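Local coordinates for aldehyde dehydrogenase (Trypanosoma brucei, PDB 5MYP), which probably oxidises aldehydes to carboxylic acids with NAD+ as cofactor, at residues Gly125-Pro130 and Ser153-Ala158; Thr147-Pro152 and Gly177-Gly182; Ser228-Asp233 and Tyr396-Asn401; Ala255-Ile260 and Pro314-Ala319; Gln323-Phe328 and Phe367-Pro372. All coordinates share one frame; numbering follows the deposited sequence.

Interaction 1: residues Gly125-Pro130 and Ser153-Ala158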
# COMPACT_ATOMS: atom_id res chain seq x y z
N GLY A 125 16.52 -5.49 -7.76
CA GLY A 125 16.24 -6.29 -8.95
C GLY A 125 16.37 -7.77 -8.71
O GLY A 125 16.82 -8.21 -7.65
N THR A 126 15.96 -8.55 -9.71
CA THR A 126 16.11 -9.99 -9.69
C THR A 126 16.86 -10.43 -10.95
O THR A 126 17.13 -9.62 -11.85
CB THR A 126 14.74 -10.71 -9.49
OG1 THR A 126 14.96 -12.12 -9.35
CG2 THR A 126 13.78 -10.44 -10.65
N TRP A 127 17.18 -11.72 -11.02
CA TRP A 127 18.11 -12.25 -12.03
C TRP A 127 17.45 -12.79 -13.30
O TRP A 127 18.11 -12.90 -14.33
CB TRP A 127 19.00 -13.35 -11.43
CG TRP A 127 18.25 -14.47 -10.78
CD1 TRP A 127 17.95 -14.59 -9.45
CD2 TRP A 127 17.68 -15.61 -11.42
NE1 TRP A 127 17.24 -15.74 -9.23
CE2 TRP A 127 17.06 -16.39 -10.42
CE3 TRP A 127 17.64 -16.06 -12.75
CZ2 TRP A 127 16.40 -17.59 -10.71
CZ3 TRP A 127 16.98 -17.25 -13.04
CH2 TRP A 127 16.37 -18.00 -12.02
N ASN A 128 16.17 -13.15 -13.24
CA ASN A 128 15.52 -13.92 -14.32
C ASN A 128 15.21 -13.07 -15.57
O ASN A 128 15.35 -13.54 -16.69
CB ASN A 128 14.28 -14.69 -13.82
CG ASN A 128 13.14 -13.78 -13.39
OD1 ASN A 128 13.36 -12.68 -12.90
ND2 ASN A 128 11.92 -14.26 -13.56
N TYR A 129 14.78 -11.82 -15.35
CA TYR A 129 14.68 -10.81 -16.41
C TYR A 129 15.40 -9.58 -15.87
O TYR A 129 14.76 -8.65 -15.37
CB TYR A 129 13.23 -10.54 -16.79
CG TYR A 129 12.55 -11.76 -17.36
CD1 TYR A 129 12.62 -12.05 -18.73
CD2 TYR A 129 11.88 -12.65 -16.54
CE1 TYR A 129 12.01 -13.18 -19.25
CE2 TYR A 129 11.27 -13.78 -17.05
CZ TYR A 129 11.33 -14.05 -18.40
OH TYR A 129 10.73 -15.18 -18.90
N PRO A 130 16.74 -9.58 -15.94
CA PRO A 130 17.55 -8.66 -15.15
C PRO A 130 17.56 -7.20 -15.62
O PRO A 130 17.96 -6.34 -14.84
CB PRO A 130 18.95 -9.27 -15.22
CG PRO A 130 18.97 -9.98 -16.53
CD PRO A 130 17.58 -10.47 -16.76
N SER A 153 20.70 -7.65 -9.31
CA SER A 153 20.93 -9.01 -8.82
C SER A 153 22.34 -9.48 -9.19
O SER A 153 22.79 -9.32 -10.33
CB SER A 153 19.91 -9.99 -9.40
OG SER A 153 20.22 -11.31 -9.00
N GLU A 154 23.02 -10.08 -8.21
CA GLU A 154 24.35 -10.65 -8.43
C GLU A 154 24.32 -11.95 -9.25
O GLU A 154 25.35 -12.38 -9.76
CB GLU A 154 25.10 -10.84 -7.09
CG GLU A 154 24.72 -12.06 -6.25
CD GLU A 154 23.56 -11.82 -5.30
OE1 GLU A 154 22.65 -11.00 -5.62
OE2 GLU A 154 23.56 -12.46 -4.22
N LEU A 155 23.14 -12.57 -9.37
CA LEU A 155 22.95 -13.78 -10.19
C LEU A 155 22.70 -13.48 -11.69
O LEU A 155 22.42 -14.41 -12.45
CB LEU A 155 21.83 -14.66 -9.62
CG LEU A 155 22.12 -15.37 -8.29
CD1 LEU A 155 21.86 -14.49 -7.08
CD2 LEU A 155 21.28 -16.64 -8.18
N ALA A 156 22.78 -12.21 -12.10
CA ALA A 156 22.89 -11.84 -13.53
C ALA A 156 24.04 -10.83 -13.67
O ALA A 156 23.82 -9.66 -13.98
CB ALA A 156 21.58 -11.25 -14.03
N PRO A 157 25.28 -11.30 -13.45
CA PRO A 157 26.42 -10.39 -13.33
C PRO A 157 26.82 -9.65 -14.61
O PRO A 157 27.21 -8.48 -14.52
CB PRO A 157 27.56 -11.31 -12.86
CG PRO A 157 27.19 -12.65 -13.39
CD PRO A 157 25.70 -12.71 -13.27
N ALA A 158 26.72 -10.29 -15.77
CA ALA A 158 27.05 -9.64 -17.04
C ALA A 158 26.13 -8.44 -17.31
O ALA A 158 26.58 -7.37 -17.72
CB ALA A 158 27.00 -10.63 -18.19
O HOH W 1 18.69 -7.13 -11.18

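Interaction 2: residues Thr147-Pro152 and Gly177-Gly182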
# COMPACT_ATOMS: atom_id res chain seq x y z
N THR A 147 14.04 10.53 -6.75
CA THR A 147 15.34 9.98 -7.10
C THR A 147 15.33 8.53 -6.64
O THR A 147 14.38 8.09 -5.98
CB THR A 147 16.51 10.77 -6.49
OG1 THR A 147 16.41 10.74 -5.06
CG2 THR A 147 16.47 12.21 -6.97
N ALA A 148 16.36 7.77 -7.00
CA ALA A 148 16.34 6.34 -6.76
C ALA A 148 17.71 5.74 -6.55
O ALA A 148 18.72 6.30 -6.98
CB ALA A 148 15.64 5.62 -7.90
N VAL A 149 17.73 4.61 -5.85
CA VAL A 149 18.90 3.73 -5.78
C VAL A 149 18.47 2.37 -6.32
O VAL A 149 17.41 1.86 -5.94
CB VAL A 149 19.44 3.60 -4.34
CG1 VAL A 149 20.58 2.59 -4.29
CG2 VAL A 149 19.89 4.97 -3.83
N ILE A 150 19.27 1.80 -7.20
CA ILE A 150 19.00 0.46 -7.75
C ILE A 150 20.02 -0.54 -7.25
O ILE A 150 21.19 -0.20 -7.06
CB ILE A 150 18.90 0.44 -9.29
CG1 ILE A 150 20.22 0.86 -9.97
CG2 ILE A 150 17.77 1.34 -9.76
CD1 ILE A 150 20.24 0.58 -11.45
N LYS A 151 19.57 -1.78 -7.04
CA LYS A 151 20.41 -2.86 -6.55
C LYS A 151 20.27 -4.06 -7.50
O LYS A 151 19.36 -4.87 -7.34
CB LYS A 151 20.04 -3.19 -5.10
CG LYS A 151 21.11 -3.98 -4.35
CD LYS A 151 20.88 -5.48 -4.46
CE LYS A 151 22.16 -6.24 -4.72
NZ LYS A 151 21.87 -7.62 -5.20
N PRO A 152 21.14 -4.14 -8.53
CA PRO A 152 21.08 -5.26 -9.47
C PRO A 152 21.36 -6.61 -8.82
O PRO A 152 22.17 -6.69 -7.88
CB PRO A 152 22.18 -4.93 -10.49
CG PRO A 152 22.36 -3.46 -10.39
CD PRO A 152 22.16 -3.16 -8.94
N GLY A 177 21.38 6.27 -8.06
CA GLY A 177 22.54 5.61 -7.47
C GLY A 177 22.50 4.11 -7.72
O GLY A 177 21.43 3.54 -7.94
N ILE A 178 23.67 3.47 -7.70
CA ILE A 178 23.76 2.03 -7.93
C ILE A 178 24.54 1.38 -6.78
O ILE A 178 25.62 1.84 -6.42
CB ILE A 178 24.43 1.69 -9.28
CG1 ILE A 178 23.72 2.42 -10.44
CG2 ILE A 178 24.42 0.17 -9.50
CD1 ILE A 178 24.41 2.28 -11.78
N VAL A 179 23.97 0.32 -6.21
CA VAL A 179 24.66 -0.51 -5.23
C VAL A 179 24.75 -1.92 -5.80
O VAL A 179 23.74 -2.53 -6.11
CB VAL A 179 23.93 -0.53 -3.86
CG1 VAL A 179 24.59 -1.52 -2.90
CG2 VAL A 179 23.92 0.86 -3.25
N ASN A 180 25.98 -2.43 -5.94
CA ASN A 180 26.23 -3.76 -6.48
C ASN A 180 26.75 -4.68 -5.38
O ASN A 180 27.53 -4.26 -4.53
CB ASN A 180 27.25 -3.68 -7.64
CG ASN A 180 26.60 -3.33 -8.97
OD1 ASN A 180 25.73 -4.05 -9.44
ND2 ASN A 180 27.02 -2.21 -9.58
N GLY A 181 26.28 -5.93 -5.41
CA GLY A 181 26.75 -6.96 -4.48
C GLY A 181 25.68 -7.96 -4.11
O GLY A 181 24.62 -8.01 -4.74
N GLY A 182 25.96 -8.74 -3.07
CA GLY A 182 25.07 -9.81 -2.61
C GLY A 182 24.39 -9.44 -1.30
O GLY A 182 23.90 -8.31 -1.15
O HOH W 2 24.92 -6.43 -8.06

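Interaction 3: residues Ser228-Asp233 and Tyr396-Asn401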
# COMPACT_ATOMS: atom_id res chain seq x y z
N SER A 228 1.39 -20.57 -10.15
CA SER A 228 0.32 -20.12 -11.05
C SER A 228 -0.33 -21.32 -11.75
O SER A 228 0.33 -21.97 -12.56
CB SER A 228 0.84 -19.13 -12.10
OG SER A 228 1.37 -17.96 -11.50
N PRO A 229 -1.61 -21.62 -11.42
CA PRO A 229 -2.26 -22.77 -12.04
C PRO A 229 -2.82 -22.46 -13.42
O PRO A 229 -3.17 -21.32 -13.71
CB PRO A 229 -3.40 -23.08 -11.08
CG PRO A 229 -3.75 -21.77 -10.47
CD PRO A 229 -2.52 -20.91 -10.50
N VAL A 230 -2.87 -23.49 -14.27
CA VAL A 230 -3.59 -23.44 -15.54
C VAL A 230 -4.76 -24.41 -15.46
O VAL A 230 -4.56 -25.62 -15.34
CB VAL A 230 -2.70 -23.82 -16.74
CG1 VAL A 230 -3.49 -23.70 -18.05
CG2 VAL A 230 -1.45 -22.96 -16.80
N VAL A 231 -5.97 -23.87 -15.50
CA VAL A 231 -7.18 -24.68 -15.52
C VAL A 231 -7.60 -24.87 -16.98
O VAL A 231 -7.71 -23.89 -17.72
CB VAL A 231 -8.31 -24.02 -14.71
CG1 VAL A 231 -9.59 -24.85 -14.75
CG2 VAL A 231 -7.86 -23.79 -13.27
N VAL A 232 -7.81 -26.12 -17.39
CA VAL A 232 -8.28 -26.43 -18.74
C VAL A 232 -9.54 -27.28 -18.61
O VAL A 232 -9.48 -28.38 -18.06
CB VAL A 232 -7.20 -27.19 -19.55
CG1 VAL A 232 -7.70 -27.49 -20.97
CG2 VAL A 232 -5.90 -26.39 -19.59
N ASP A 233 -10.67 -26.78 -19.10
CA ASP A 233 -11.94 -27.49 -18.98
C ASP A 233 -12.19 -28.40 -20.20
O ASP A 233 -11.26 -28.66 -20.96
CB ASP A 233 -13.09 -26.50 -18.68
CG ASP A 233 -13.63 -25.78 -19.91
OD1 ASP A 233 -13.01 -25.82 -20.99
OD2 ASP A 233 -14.71 -25.15 -19.77
N TYR A 396 -4.59 -18.97 -14.69
CA TYR A 396 -4.93 -19.11 -16.10
C TYR A 396 -6.08 -20.10 -16.26
O TYR A 396 -6.08 -21.16 -15.64
CB TYR A 396 -3.70 -19.58 -16.87
CG TYR A 396 -2.50 -18.67 -16.71
CD1 TYR A 396 -2.59 -17.32 -17.01
CD2 TYR A 396 -1.27 -19.16 -16.25
CE1 TYR A 396 -1.50 -16.47 -16.86
CE2 TYR A 396 -0.17 -18.32 -16.11
CZ TYR A 396 -0.30 -16.98 -16.42
OH TYR A 396 0.78 -16.13 -16.30
N VAL A 397 -7.06 -19.74 -17.09
CA VAL A 397 -8.23 -20.58 -17.35
C VAL A 397 -8.43 -20.70 -18.86
O VAL A 397 -8.62 -19.69 -19.53
CB VAL A 397 -9.52 -20.01 -16.72
CG1 VAL A 397 -10.70 -20.96 -16.95
CG2 VAL A 397 -9.31 -19.75 -15.23
N PHE A 398 -8.38 -21.92 -19.38
CA PHE A 398 -8.70 -22.19 -20.78
C PHE A 398 -10.10 -22.78 -20.84
O PHE A 398 -10.35 -23.86 -20.31
CB PHE A 398 -7.67 -23.13 -21.41
CG PHE A 398 -6.35 -22.47 -21.69
CD1 PHE A 398 -5.39 -22.36 -20.69
CD2 PHE A 398 -6.06 -21.95 -22.95
CE1 PHE A 398 -4.17 -21.74 -20.93
CE2 PHE A 398 -4.84 -21.33 -23.20
CZ PHE A 398 -3.89 -21.23 -22.19
N SER A 399 -11.02 -22.04 -21.47
CA SER A 399 -12.43 -22.43 -21.55
C SER A 399 -13.18 -21.56 -22.57
O SER A 399 -12.83 -20.39 -22.78
CB SER A 399 -13.09 -22.32 -20.17
OG SER A 399 -14.49 -22.54 -20.24
N ASN A 400 -14.20 -22.15 -23.19
CA ASN A 400 -15.16 -21.42 -24.03
C ASN A 400 -16.51 -21.24 -23.32
O ASN A 400 -17.46 -20.75 -23.93
CB ASN A 400 -15.36 -22.16 -25.37
CG ASN A 400 -14.13 -22.11 -26.26
OD1 ASN A 400 -13.60 -23.14 -26.65
ND2 ASN A 400 -13.69 -20.90 -26.59
N ASN A 401 -16.59 -21.60 -22.03
CA ASN A 401 -17.83 -21.55 -21.26
C ASN A 401 -17.79 -20.39 -20.24
O ASN A 401 -17.01 -20.41 -19.29
CB ASN A 401 -18.04 -22.88 -20.54
CG ASN A 401 -19.41 -22.98 -19.87
OD1 ASN A 401 -19.60 -22.49 -18.76
ND2 ASN A 401 -20.35 -23.62 -20.55

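Interaction 4: residues Ala255-Ile260 and Pro314-Ala319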
# COMPACT_ATOMS: atom_id res chain seq x y z
N ALA A 255 13.41 -21.02 -19.68
CA ALA A 255 13.39 -22.38 -19.11
C ALA A 255 12.51 -22.50 -17.86
O ALA A 255 12.90 -23.10 -16.86
CB ALA A 255 14.82 -22.83 -18.82
N GLY A 256 11.32 -21.90 -17.93
CA GLY A 256 10.33 -21.95 -16.84
C GLY A 256 10.53 -20.98 -15.69
O GLY A 256 9.69 -20.90 -14.80
N GLN A 257 11.62 -20.21 -15.72
CA GLN A 257 12.03 -19.37 -14.59
C GLN A 257 11.41 -17.98 -14.72
O GLN A 257 12.09 -16.99 -14.97
CB GLN A 257 13.57 -19.31 -14.52
CG GLN A 257 14.19 -20.68 -14.23
CD GLN A 257 15.66 -20.77 -14.56
OE1 GLN A 257 16.48 -21.07 -13.69
NE2 GLN A 257 16.01 -20.53 -15.81
N THR A 258 10.09 -17.96 -14.55
CA THR A 258 9.27 -16.76 -14.64
C THR A 258 8.24 -16.83 -13.51
O THR A 258 7.64 -17.89 -13.28
CB THR A 258 8.54 -16.68 -16.00
OG1 THR A 258 9.47 -16.91 -17.07
CG2 THR A 258 7.86 -15.33 -16.21
N CYS A 259 8.04 -15.71 -12.82
CA CYS A 259 7.10 -15.63 -11.69
C CYS A 259 5.64 -15.85 -12.08
O CYS A 259 4.81 -16.17 -11.22
CB CYS A 259 7.24 -14.28 -10.99
SG CYS A 259 8.72 -14.19 -9.96
N ILE A 260 5.33 -15.70 -13.37
CA ILE A 260 3.99 -15.93 -13.92
C ILE A 260 3.98 -17.09 -14.93
O ILE A 260 3.06 -17.22 -15.74
CB ILE A 260 3.42 -14.63 -14.55
CG1 ILE A 260 4.38 -14.03 -15.60
CG2 ILE A 260 3.12 -13.60 -13.46
CD1 ILE A 260 3.81 -12.85 -16.35
N PRO A 314 17.15 -21.58 -22.86
CA PRO A 314 17.83 -21.01 -21.69
C PRO A 314 18.30 -22.02 -20.64
O PRO A 314 17.84 -23.16 -20.59
CB PRO A 314 16.77 -20.07 -21.09
CG PRO A 314 15.87 -19.76 -22.22
CD PRO A 314 15.79 -21.03 -23.01
N ARG A 315 19.21 -21.54 -19.80
CA ARG A 315 19.89 -22.34 -18.80
C ARG A 315 19.17 -22.19 -17.45
O ARG A 315 18.57 -21.14 -17.17
CB ARG A 315 21.36 -21.88 -18.72
CG ARG A 315 21.68 -20.66 -17.87
CD ARG A 315 23.12 -20.71 -17.38
NE ARG A 315 24.06 -20.93 -18.48
CZ ARG A 315 24.51 -19.99 -19.32
NH1 ARG A 315 24.08 -18.73 -19.27
NH2 ARG A 315 25.36 -20.34 -20.28
N ILE A 316 19.26 -23.22 -16.62
CA ILE A 316 18.86 -23.13 -15.21
C ILE A 316 19.91 -22.26 -14.51
O ILE A 316 21.09 -22.30 -14.85
CB ILE A 316 18.73 -24.52 -14.54
CG1 ILE A 316 17.76 -25.43 -15.31
CG2 ILE A 316 18.28 -24.38 -13.08
CD1 ILE A 316 16.39 -24.83 -15.59
N VAL A 317 19.47 -21.45 -13.54
CA VAL A 317 20.32 -20.43 -12.91
C VAL A 317 21.63 -20.97 -12.31
O VAL A 317 22.68 -20.36 -12.47
CB VAL A 317 19.53 -19.61 -11.85
CG1 VAL A 317 19.12 -20.46 -10.65
CG2 VAL A 317 20.30 -18.38 -11.40
N ASN A 318 21.56 -22.13 -11.65
CA ASN A 318 22.75 -22.74 -11.03
C ASN A 318 22.54 -24.23 -10.77
O ASN A 318 21.43 -24.75 -10.95
CB ASN A 318 23.14 -21.99 -9.74
CG ASN A 318 22.02 -21.96 -8.70
OD1 ASN A 318 21.25 -22.91 -8.55
ND2 ASN A 318 21.94 -20.85 -7.96
N ALA A 319 23.61 -24.91 -10.35
CA ALA A 319 23.59 -26.35 -10.08
C ALA A 319 22.57 -26.75 -9.01
O ALA A 319 21.90 -27.78 -9.14
CB ALA A 319 24.99 -26.83 -9.68

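Interaction 5: residues Gln323-Phe328 and Phe367-Pro372. Unlike the reference sequence in segment 323-328: Gln323 (reference His).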
# COMPACT_ATOMS: atom_id res chain seq x y z
N GLN A 323 19.53 -29.46 -9.62
CA GLN A 323 19.32 -30.69 -8.84
C GLN A 323 17.93 -30.74 -8.21
O GLN A 323 17.30 -31.80 -8.20
CB GLN A 323 20.40 -30.83 -7.75
CG GLN A 323 21.80 -31.04 -8.29
CD GLN A 323 22.89 -30.70 -7.29
OE1 GLN A 323 22.72 -30.88 -6.08
NE2 GLN A 323 24.03 -30.22 -7.79
N ARG A 324 17.45 -29.61 -7.70
CA ARG A 324 16.09 -29.48 -7.15
C ARG A 324 15.01 -29.84 -8.19
O ARG A 324 14.07 -30.56 -7.88
CB ARG A 324 15.87 -28.05 -6.63
CG ARG A 324 14.49 -27.73 -6.09
CD ARG A 324 14.45 -26.32 -5.53
NE ARG A 324 13.09 -25.87 -5.23
CZ ARG A 324 12.21 -25.37 -6.11
NH1 ARG A 324 12.50 -25.23 -7.41
NH2 ARG A 324 11.00 -25.00 -5.68
N LEU A 325 15.17 -29.33 -9.41
CA LEU A 325 14.23 -29.60 -10.50
C LEU A 325 14.29 -31.06 -10.96
O LEU A 325 13.25 -31.66 -11.25
CB LEU A 325 14.48 -28.66 -11.68
CG LEU A 325 14.14 -27.19 -11.40
CD1 LEU A 325 14.81 -26.26 -12.40
CD2 LEU A 325 12.63 -26.96 -11.40
N MET A 326 15.49 -31.63 -11.03
CA MET A 326 15.64 -33.05 -11.36
C MET A 326 14.97 -33.96 -10.30
O MET A 326 14.34 -34.95 -10.67
CB MET A 326 17.12 -33.43 -11.54
CG MET A 326 17.81 -32.79 -12.74
SD MET A 326 16.97 -32.99 -14.32
CE MET A 326 17.06 -34.77 -14.53
N GLU A 327 15.09 -33.61 -9.02
CA GLU A 327 14.40 -34.35 -7.96
C GLU A 327 12.87 -34.24 -8.03
O GLU A 327 12.17 -35.18 -7.64
CB GLU A 327 14.88 -33.93 -6.55
CG GLU A 327 16.28 -34.40 -6.17
CD GLU A 327 16.43 -35.90 -6.23
OE1 GLU A 327 17.29 -36.36 -7.00
OE2 GLU A 327 15.69 -36.62 -5.52
N PHE A 328 12.36 -33.11 -8.52
CA PHE A 328 10.91 -32.94 -8.74
C PHE A 328 10.30 -33.95 -9.72
O PHE A 328 9.11 -34.26 -9.60
CB PHE A 328 10.55 -31.52 -9.21
CG PHE A 328 10.60 -30.45 -8.13
CD1 PHE A 328 10.58 -30.75 -6.76
CD2 PHE A 328 10.61 -29.11 -8.51
CE1 PHE A 328 10.61 -29.73 -5.81
CE2 PHE A 328 10.63 -28.10 -7.56
CZ PHE A 328 10.63 -28.41 -6.21
N PHE A 367 9.36 -22.99 -10.70
CA PHE A 367 10.30 -22.02 -11.27
C PHE A 367 11.31 -22.73 -12.18
O PHE A 367 12.52 -22.55 -12.07
CB PHE A 367 10.98 -21.21 -10.16
CG PHE A 367 11.28 -19.79 -10.54
CD1 PHE A 367 10.26 -18.86 -10.62
CD2 PHE A 367 12.58 -19.39 -10.82
CE1 PHE A 367 10.52 -17.55 -10.98
CE2 PHE A 367 12.85 -18.07 -11.17
CZ PHE A 367 11.82 -17.15 -11.25
N GLY A 368 10.78 -23.56 -13.07
CA GLY A 368 11.60 -24.39 -13.93
C GLY A 368 10.78 -25.16 -14.95
O GLY A 368 9.56 -25.01 -15.00
N PRO A 369 11.43 -26.01 -15.75
CA PRO A 369 10.75 -26.71 -16.84
C PRO A 369 9.81 -27.89 -16.48
O PRO A 369 9.37 -28.59 -17.39
CB PRO A 369 11.92 -27.21 -17.72
CG PRO A 369 13.08 -26.38 -17.32
CD PRO A 369 12.90 -26.17 -15.86
N ILE A 370 9.50 -28.10 -15.20
CA ILE A 370 8.62 -29.21 -14.80
C ILE A 370 7.16 -28.73 -14.76
O ILE A 370 6.86 -27.73 -14.10
CB ILE A 370 9.01 -29.78 -13.41
CG1 ILE A 370 10.52 -30.09 -13.34
CG2 ILE A 370 8.17 -31.02 -13.08
CD1 ILE A 370 11.06 -30.96 -14.45
N LEU A 371 6.28 -29.45 -15.45
CA LEU A 371 4.85 -29.13 -15.51
C LEU A 371 4.01 -30.33 -15.03
O LEU A 371 3.71 -31.24 -15.81
CB LEU A 371 4.45 -28.74 -16.93
CG LEU A 371 3.05 -28.13 -17.12
CD1 LEU A 371 2.97 -26.73 -16.53
CD2 LEU A 371 2.67 -28.10 -18.59
N PRO A 372 3.64 -30.34 -13.73
CA PRO A 372 2.67 -31.31 -13.23
C PRO A 372 1.29 -31.14 -13.88
O PRO A 372 0.85 -30.01 -14.10
CB PRO A 372 2.58 -30.99 -11.74
CG PRO A 372 3.89 -30.37 -11.42
CD PRO A 372 4.22 -29.55 -12.63

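Interaction 1: residues Gly125-Pro130 and Ser153-Ala158
Ser153 N and Thr126 O meet through a single water, which accepts from Ser153 N at 2.8 Å and donates to Thr126 O. Beside this bridge the two segments touch directly: Ser153 CB lies 3.4 Å from Thr126 C. The hydroxyl of Ser153, anti to its own backbone N (chi1 176°), is turned against Trp127, with OG 3.4 Å from Trp127 CB and near the plane of the indole at its edge. It also accepts from Leu155 N at 3.2 Å, an ST turn that holds the hydroxyl in place. Leu155 CB packs 3.6 Å from Trp127 CB, and its CD2 reaches over one face of the indole. Ala156 CB closes the contact against Pro130 CB at 3.5 Å. Trp127 O is buried here without a polar partner. Thr126 brings this loop close to the predicted catalytic cysteine: its side chain is about 6 Å from that of Cys259. The loop 125-130 links strand 110-124 to helix 132-143, while Ala156 is the N-cap of helix 157-170. Helix 54-65 packs on both segments, through Arg65 against Trp127 and Asp64 against Ala156, and helix 69-95 lies against Tyr129 and Pro130.

Interaction 2: residues Thr147-Pro152 and Gly177-Gly182
Asn180 brings the oxygen tip of its carboxamide to the ring of Pro152, Asn180 OD1 lying 3.6 Å from Pro152 CG, with the two side chains about crosswise. The same OD1 takes a hydrogen from a water that also donates to Pro152 O and accepts from Gly181 N, while ND2 is bonded to Thr164 of helix 157-170. The strands themselves run parallel, with Val149 beside Gly177 and Ile150 beside Ile178. Gly177 N donates to Ala148 O, Ile150 N to Gly177 O at 2.9 Å, and Val179 N to Ile150 O at 3.0 Å; the last of these is nearly straight at 174°. On one face of the sheet Val149 CG1 meets Val179 CG2 at 3.9 Å, and helix 16-29 packs there through Cys24 and Ile17. On the other face Ile150 and Ile178 lie side by side, pointing the same way, their CG1 atoms 3.9 Å apart, against Leu167 of helix 157-170; Leu138 of helix 132-143 also touches Ile150. Past the paired residues, Lys151 bends at chi2 and chi3 and carries NZ forward to two carbonyls, Gly181 O at 2.8 Å and Pro152 O at 2.9 Å. The second is met from above the carbonyl plane. The ion pair of Lys151 NZ with Glu154 is long and weak. Strand 147-151, helix 157-170 and strand 176-178 form a beta-alpha-beta crossover, the unit from which the Rossmann-like, probably NAD-binding domain of aldehyde dehydrogenases is built.

Interaction 3: residues Ser228-Asp233 and Tyr396-Asn401
Val231 and its neighbours lie tightly along Tyr396-Phe398 in parallel register. Val231 N donates to Tyr396 O and Phe398 N to Val231 O, each at 2.7 Å and each within 5° of straight; Tyr396 N to Pro229 O completes this close part. On one face of the sheet the two methyls of Val230 divide between two rings: CG1 comes to the edge of Phe398, 3.5 Å from CD1, and CG2 to the edge of Tyr396, 3.8 Å from CD2. Val232 CG2 adds a lighter touch on Phe398 CB. The ring of Tyr396 is anchored at its far end, where OH bonds to Ile260 O.

Toward Asp233 the strands part. Asp233 N reaches Phe398 O at 3.2 Å, a longer bond, and side chains take over: Ser399 OG donates to Asp233 OD2 at 2.7 Å, coming from above the carboxylate plane. Asn401 N donates to the same hydroxyl at 2.9 Å, an ST turn, so the one hydroxyl both donates to Asp233 and accepts from Asn401 N, while Asp233 OD1 bonds to Thr235. Beyond it Asn400 is exposed, with Phe464 of the second subunit packing on it and on Phe398.

Strand 229-232 lies between strands 264-268 and 395-398. Helix 240-252 packs on the face of Val230 and Phe398, helices 379-387 and 402-411 on that of Val231 and Val397, and Asn401 caps the start of the latter helix.

Interaction 4: residues Ala255-Ile260 and Pro314-Ala319
Ala255 and Pro314 bring two irregular loops closest, CA to CA 5.3 Å; Ala255 has a positive phi of 51°, and two residues on Gln257 sits at the centre of an inverse gamma turn. The side chain of Gln257 runs out extended beyond CG and lays its carboxamide against the backbone of Arg315-Val317. NE2 donates to Arg315 O at 3.0 Å, with the acceptor close to the amide plane. OE1 accepts from Val317 N, also at 3.0 Å, and here the N-H arrives in the carbonyl plane on a lone pair. One amide thus reads an acceptor and a donor two residues apart, straddling Ile316, whose CA lies 3.5 Å from OE1; the pair of bonds fixes the rotation of the amide. Arg315 O takes a second donor, Arg65 NH1.

The segment 255-260 is the Gly-Gln-Thr-Cys loop familiar from aldehyde dehydrogenases, and its Cys259 is a predicted active-site residue. Gln257 thereby ties the backbone two residues ahead of that cysteine to the loop in front of helix 319-328. Next to it Ala255 CB packs 3.5 Å from Pro314 O. The apolar part of the contact is Ala255 CB with Pro314 CB at 4.1 Å and with Ile316 CD1, also at 4.1 Å. Ile316 also leans on His321 and Leu325 of helix 319-328, whose N-cap is Asn318. Trp127 touches both Gln257 and Val317, and Gln257 O is gripped by Asn128 and Asn254.

Interaction 5: residues Gln323-Phe328 and Phe367-Pro372
Leu325 points its branched end straight against the backbone at Gly368: CD2 is 3.8 Å from Gly368 CA, where the glycine has no side chain to hold it off. CD1 goes to the neighbouring ring, 4.0 Å from Pro369 CD, the leucine branch meeting the ring crosswise. Ile370, its CG1 beside its own backbone N (chi1 -50°), sets that carbon 3.8 Å from Leu325 O and 4.2 Å from Leu325 CD2. Phe328 CB adds a looser touch on Ile370 CG1. This is a helix packing over the start of a strand: helix 319-328 rests on the Phe-Gly-Pro segment that leads into strand 370-376, part of the Glu-Glu-x-Phe-Gly-Pro motif of aldehyde dehydrogenases. Further out, Arg324 spreads its guanidinium so that Phe328 CZ stands 3.4 Å above the plane, over its centre, with the phenyl ring edge-on. The same group forms a salt bridge with Glu364 and bonds to Glu365 O and Ile366 O, tying the helix to the chain just ahead of Phe367. Strand 346-353 touches both partners, through Ile347 on Leu325 and through Thr350 and Leu352 on Ile370. The phenyl ring of Phe367 turns instead to Gln257, and the Phe367 side chain lies about 4 Å from that of Cys259.

Interactions 1 and 2, in the probable NAD-binding part, alternate along the chain with centres about 12 Å apart. Interaction 1 reaches the start of helix 157-170, which connects the two strands of interaction 2, and they touch at Gly125 and Lys151. Interactions 3 and 5 reach the other sheet, about 22 Å apart between centres, and do not touch. Interaction 4 joins the two halves. It is bonded to interaction 1 through Tyr129 and Thr258, packs against interaction 5 through Ala255 and Pro369, and reaches interaction 3 through Ile260. Along the chain interactions 4 and 5 both fall between the segments of interaction 3, in that order. Loops from interactions 1, 4 and 5 therefore converge around Cys259, with interaction 2 away from the predicted active-site residues.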